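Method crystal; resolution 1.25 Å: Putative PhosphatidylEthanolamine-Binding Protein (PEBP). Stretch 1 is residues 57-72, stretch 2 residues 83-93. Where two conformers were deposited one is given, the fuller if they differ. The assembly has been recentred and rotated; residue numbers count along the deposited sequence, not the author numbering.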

# COMPACT_ATOMS: atom_id res chain seq x y z
N VAL B 57 5.01 -32.11 -1.58
CA VAL B 57 3.63 -32.20 -2.04
C VAL B 57 3.32 -31.32 -3.26
O VAL B 57 2.28 -31.47 -3.90
CB VAL B 57 2.60 -31.89 -0.92
CG1 VAL B 57 2.99 -32.59 0.38
CG2 VAL B 57 2.44 -30.41 -0.70
N ARG B 58 4.21 -30.38 -3.55
CA ARG B 58 4.02 -29.47 -4.68
C ARG B 58 5.41 -29.06 -5.17
O ARG B 58 6.06 -28.21 -4.57
CB ARG B 58 3.20 -28.24 -4.24
CG ARG B 58 2.86 -27.26 -5.35
CD ARG B 58 1.82 -27.80 -6.27
NE ARG B 58 1.71 -26.96 -7.45
CZ ARG B 58 1.00 -27.28 -8.52
NH1 ARG B 58 0.28 -28.39 -8.53
NH2 ARG B 58 0.98 -26.45 -9.56
N GLU B 59 5.85 -29.68 -6.25
CA GLU B 59 7.20 -29.51 -6.76
C GLU B 59 7.55 -28.06 -7.10
O GLU B 59 8.67 -27.61 -6.88
CB GLU B 59 7.36 -30.42 -7.98
CG GLU B 59 8.63 -30.20 -8.78
CD GLU B 59 8.80 -31.25 -9.86
OE1 GLU B 59 8.65 -30.91 -11.05
OE2 GLU B 59 9.07 -32.42 -9.51
N ASP B 60 6.59 -27.32 -7.64
CA ASP B 60 6.84 -25.91 -8.00
C ASP B 60 6.82 -24.98 -6.79
O ASP B 60 7.05 -23.78 -6.92
CB ASP B 60 5.92 -25.42 -9.11
CG ASP B 60 4.47 -25.24 -8.67
OD1 ASP B 60 4.14 -25.34 -7.46
OD2 ASP B 60 3.64 -24.95 -9.56
N GLY B 61 6.59 -25.52 -5.61
CA GLY B 61 6.69 -24.76 -4.37
C GLY B 61 5.68 -23.64 -4.19
O GLY B 61 5.92 -22.72 -3.40
N LEU B 62 4.54 -23.73 -4.88
CA LEU B 62 3.54 -22.66 -4.80
C LEU B 62 2.14 -23.21 -4.85
O LEU B 62 1.74 -23.81 -5.83
CB LEU B 62 3.75 -21.66 -5.95
CG LEU B 62 3.01 -20.32 -5.84
CD1 LEU B 62 3.44 -19.55 -4.59
CD2 LEU B 62 3.28 -19.45 -7.07
N TRP B 63 1.39 -22.99 -3.77
CA TRP B 63 -0.00 -23.43 -3.69
C TRP B 63 -0.96 -22.23 -3.72
O TRP B 63 -0.84 -21.32 -2.88
CB TRP B 63 -0.21 -24.23 -2.41
CG TRP B 63 -1.43 -25.09 -2.45
CD1 TRP B 63 -2.71 -24.73 -2.16
CD2 TRP B 63 -1.46 -26.48 -2.78
NE1 TRP B 63 -3.56 -25.82 -2.32
CE2 TRP B 63 -2.80 -26.90 -2.68
CE3 TRP B 63 -0.47 -27.40 -3.14
CZ2 TRP B 63 -3.18 -28.22 -2.95
CZ3 TRP B 63 -0.85 -28.69 -3.41
CH2 TRP B 63 -2.19 -29.09 -3.31
N ILE B 64 -1.87 -22.22 -4.68
CA ILE B 64 -2.84 -21.14 -4.82
C ILE B 64 -4.04 -21.44 -3.95
O ILE B 64 -4.68 -22.50 -4.07
CB ILE B 64 -3.29 -20.99 -6.29
CG1 ILE B 64 -2.12 -20.73 -7.23
CG2 ILE B 64 -4.35 -19.90 -6.39
CD1 ILE B 64 -1.11 -19.74 -6.77
N HIS B 65 -4.31 -20.52 -3.03
CA HIS B 65 -5.40 -20.66 -2.10
C HIS B 65 -6.70 -19.97 -2.53
O HIS B 65 -7.75 -20.33 -2.04
CB HIS B 65 -4.97 -20.17 -0.70
CG HIS B 65 -4.11 -21.15 0.02
ND1 HIS B 65 -4.59 -21.97 1.02
CD2 HIS B 65 -2.84 -21.57 -0.21
CE1 HIS B 65 -3.64 -22.79 1.43
NE2 HIS B 65 -2.57 -22.57 0.70
N TRP B 66 -6.62 -18.97 -3.40
CA TRP B 66 -7.82 -18.24 -3.81
C TRP B 66 -7.52 -17.45 -5.07
O TRP B 66 -6.50 -16.77 -5.14
CB TRP B 66 -8.25 -17.27 -2.69
CG TRP B 66 -9.71 -16.88 -2.68
CD1 TRP B 66 -10.72 -17.43 -3.40
CD2 TRP B 66 -10.30 -15.87 -1.85
NE1 TRP B 66 -11.92 -16.79 -3.08
CE2 TRP B 66 -11.68 -15.84 -2.13
CE3 TRP B 66 -9.78 -14.98 -0.91
CZ2 TRP B 66 -12.56 -14.95 -1.49
CZ3 TRP B 66 -10.65 -14.10 -0.27
CH2 TRP B 66 -12.02 -14.09 -0.56
N ILE B 67 -8.46 -17.49 -6.01
CA ILE B 67 -8.47 -16.63 -7.16
C ILE B 67 -9.84 -15.98 -7.28
O ILE B 67 -10.87 -16.67 -7.30
CB ILE B 67 -8.20 -17.44 -8.44
CG1 ILE B 67 -6.76 -17.97 -8.43
CG2 ILE B 67 -8.47 -16.60 -9.69
CD1 ILE B 67 -6.39 -18.78 -9.67
N VAL B 68 -9.81 -14.66 -7.44
CA VAL B 68 -11.03 -13.90 -7.72
C VAL B 68 -10.70 -12.90 -8.82
O VAL B 68 -9.70 -12.21 -8.75
CB VAL B 68 -11.53 -13.13 -6.49
CG1 VAL B 68 -12.83 -12.40 -6.81
CG2 VAL B 68 -11.73 -14.06 -5.31
N TYR B 69 -11.55 -12.79 -9.84
CA TYR B 69 -11.33 -11.78 -10.84
C TYR B 69 -12.64 -11.14 -11.25
O TYR B 69 -13.72 -11.63 -10.93
CB TYR B 69 -10.53 -12.32 -12.04
CG TYR B 69 -11.30 -13.22 -12.98
CD1 TYR B 69 -11.39 -14.59 -12.77
CD2 TYR B 69 -11.91 -12.68 -14.11
CE1 TYR B 69 -12.09 -15.40 -13.66
CE2 TYR B 69 -12.60 -13.48 -14.98
CZ TYR B 69 -12.67 -14.82 -14.76
OH TYR B 69 -13.37 -15.59 -15.66
N ASN B 70 -12.54 -10.03 -11.99
CA ASN B 70 -13.69 -9.23 -12.36
C ASN B 70 -14.44 -8.68 -11.16
O ASN B 70 -15.64 -8.45 -11.23
CB ASN B 70 -14.60 -9.98 -13.34
CG ASN B 70 -14.12 -9.89 -14.77
OD1 ASN B 70 -13.13 -9.21 -15.09
ND2 ASN B 70 -14.83 -10.58 -15.66
N LEU B 71 -13.72 -8.43 -10.09
CA LEU B 71 -14.27 -7.66 -8.99
C LEU B 71 -14.52 -6.23 -9.43
O LEU B 71 -13.76 -5.68 -10.23
CB LEU B 71 -13.29 -7.61 -7.85
CG LEU B 71 -13.26 -8.80 -6.93
CD1 LEU B 71 -11.93 -8.80 -6.19
CD2 LEU B 71 -14.45 -8.78 -5.95
N SER B 72 -15.58 -5.62 -8.90
CA SER B 72 -15.79 -4.19 -9.11
C SER B 72 -14.61 -3.37 -8.57
O SER B 72 -14.13 -3.62 -7.49
CB SER B 72 -17.05 -3.74 -8.39
OG SER B 72 -17.12 -2.33 -8.45
N GLN B 83 -20.16 -13.12 0.46
CA GLN B 83 -20.48 -13.46 -0.92
C GLN B 83 -19.60 -12.65 -1.83
O GLN B 83 -19.32 -11.47 -1.60
CB GLN B 83 -21.94 -13.19 -1.28
CG GLN B 83 -22.22 -13.64 -2.72
CD GLN B 83 -23.68 -13.56 -3.11
OE1 GLN B 83 -24.56 -13.33 -2.28
NE2 GLN B 83 -23.95 -13.76 -4.40
N ILE B 84 -19.11 -13.31 -2.86
CA ILE B 84 -18.20 -12.69 -3.80
C ILE B 84 -18.97 -12.38 -5.08
O ILE B 84 -19.40 -13.29 -5.80
CB ILE B 84 -17.01 -13.65 -4.11
CG1 ILE B 84 -16.24 -13.98 -2.83
CG2 ILE B 84 -16.10 -13.08 -5.22
CD1 ILE B 84 -15.68 -12.83 -2.08
N PHE B 85 -19.17 -11.09 -5.36
CA PHE B 85 -19.89 -10.66 -6.56
C PHE B 85 -18.86 -10.42 -7.64
O PHE B 85 -18.54 -9.27 -7.99
CB PHE B 85 -20.78 -9.44 -6.24
CG PHE B 85 -21.82 -9.73 -5.20
CD1 PHE B 85 -23.03 -10.33 -5.56
CD2 PHE B 85 -21.60 -9.42 -3.87
CE1 PHE B 85 -23.98 -10.63 -4.58
CE2 PHE B 85 -22.57 -9.72 -2.90
CZ PHE B 85 -23.75 -10.32 -3.26
N ALA B 86 -18.30 -11.53 -8.11
CA ALA B 86 -17.19 -11.56 -9.06
C ALA B 86 -17.00 -13.02 -9.42
O ALA B 86 -17.78 -13.87 -9.00
CB ALA B 86 -15.92 -10.99 -8.42
N VAL B 87 -15.97 -13.34 -10.18
CA VAL B 87 -15.74 -14.71 -10.63
C VAL B 87 -14.66 -15.32 -9.76
O VAL B 87 -13.62 -14.72 -9.55
CB VAL B 87 -15.30 -14.75 -12.10
CG1 VAL B 87 -15.19 -16.18 -12.57
CG2 VAL B 87 -16.27 -13.95 -12.98
N GLN B 88 -14.91 -16.52 -9.26
CA GLN B 88 -13.87 -17.26 -8.54
C GLN B 88 -13.24 -18.30 -9.43
O GLN B 88 -13.90 -18.97 -10.22
CB GLN B 88 -14.42 -17.85 -7.24
CG GLN B 88 -14.84 -16.75 -6.27
CD GLN B 88 -15.32 -17.26 -4.93
OE1 GLN B 88 -14.53 -17.65 -4.08
NE2 GLN B 88 -16.63 -17.24 -4.72
N GLY B 89 -11.92 -18.39 -9.33
CA GLY B 89 -11.15 -19.33 -10.11
C GLY B 89 -10.81 -20.55 -9.28
O GLY B 89 -11.33 -20.74 -8.18
N LEU B 90 -9.93 -21.38 -9.84
CA LEU B 90 -9.56 -22.62 -9.20
C LEU B 90 -8.34 -22.47 -8.34
O LEU B 90 -7.36 -21.86 -8.73
CB LEU B 90 -9.26 -23.67 -10.27
CG LEU B 90 -10.43 -23.99 -11.19
CD1 LEU B 90 -9.98 -25.05 -12.19
CD2 LEU B 90 -11.67 -24.46 -10.44
N ASN B 91 -8.41 -23.06 -7.15
CA ASN B 91 -7.24 -23.15 -6.31
C ASN B 91 -6.42 -24.38 -6.73
O ASN B 91 -6.79 -25.10 -7.65
CB ASN B 91 -7.67 -23.17 -4.84
CG ASN B 91 -8.55 -24.35 -4.50
OD1 ASN B 91 -8.28 -25.48 -4.94
ND2 ASN B 91 -9.59 -24.11 -3.70
N THR B 92 -5.30 -24.62 -6.07
CA THR B 92 -4.39 -25.68 -6.52
C THR B 92 -4.95 -27.06 -6.23
O THR B 92 -4.52 -28.06 -6.85
CB THR B 92 -2.99 -25.45 -5.92
OG1 THR B 92 -2.47 -24.24 -6.45
CG2 THR B 92 -2.04 -26.60 -6.28
N ALA B 93 -5.89 -27.16 -5.31
CA ALA B 93 -6.60 -28.41 -5.12
C ALA B 93 -7.53 -28.74 -6.29
O ALA B 93 -8.10 -29.83 -6.34
CB ALA B 93 -7.37 -28.38 -3.82
O HOH W 1 -9.94 -19.94 -5.83
O HOH W 2 -18.11 -7.93 -10.42
O HOH W 3 -17.69 -6.81 -6.99

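Stretches 57-72 and 83-93 run antiparallel and bury 846 Å² between them. A type I turn from R58 to G61 opens stretch 1. R58 NE forms a salt bridge with D60 OD1 at 2.9 Å, and T92 CG2 lies over one face of the guanidinium. T92 CG2 also sits over the W63 six-membered ring, 3.5 Å from its centroid, a CH-pi contact almost along the ring normal.

I64 binds T92 twice. I64 N donates to T92 OG1 at 2.8 Å, and T92 N donates to I64 O at 3.0 Å. The threonine hydroxyl thus acts as acceptor.

W66 CB points away, yet its indole returns, and W66 NE1 donates to Q88 OE1 at 2.9 Å.

I67 O accepts from G89 N at 2.9 Å. Water 1 links I67 N to G89 O. G89 has no side chain; a CB there would clash with I67 CG2.

V68 pairs with Q88 without backbone hydrogen bonds. V68 CG1 packs on I84 CG2 and A86 CB.

Y69 and V87 form the hydrogen-bonded pair: Y69 N to V87 O, 2.8 Å, and V87 N to Y69 O, 2.9 Å. V87 CB covers the tyrosine ring face.

At N70 the chain turns a corner. Water 2 donates to both N70 O and F85 O. L71 CD2 then reaches A86 CB at 3.6 Å.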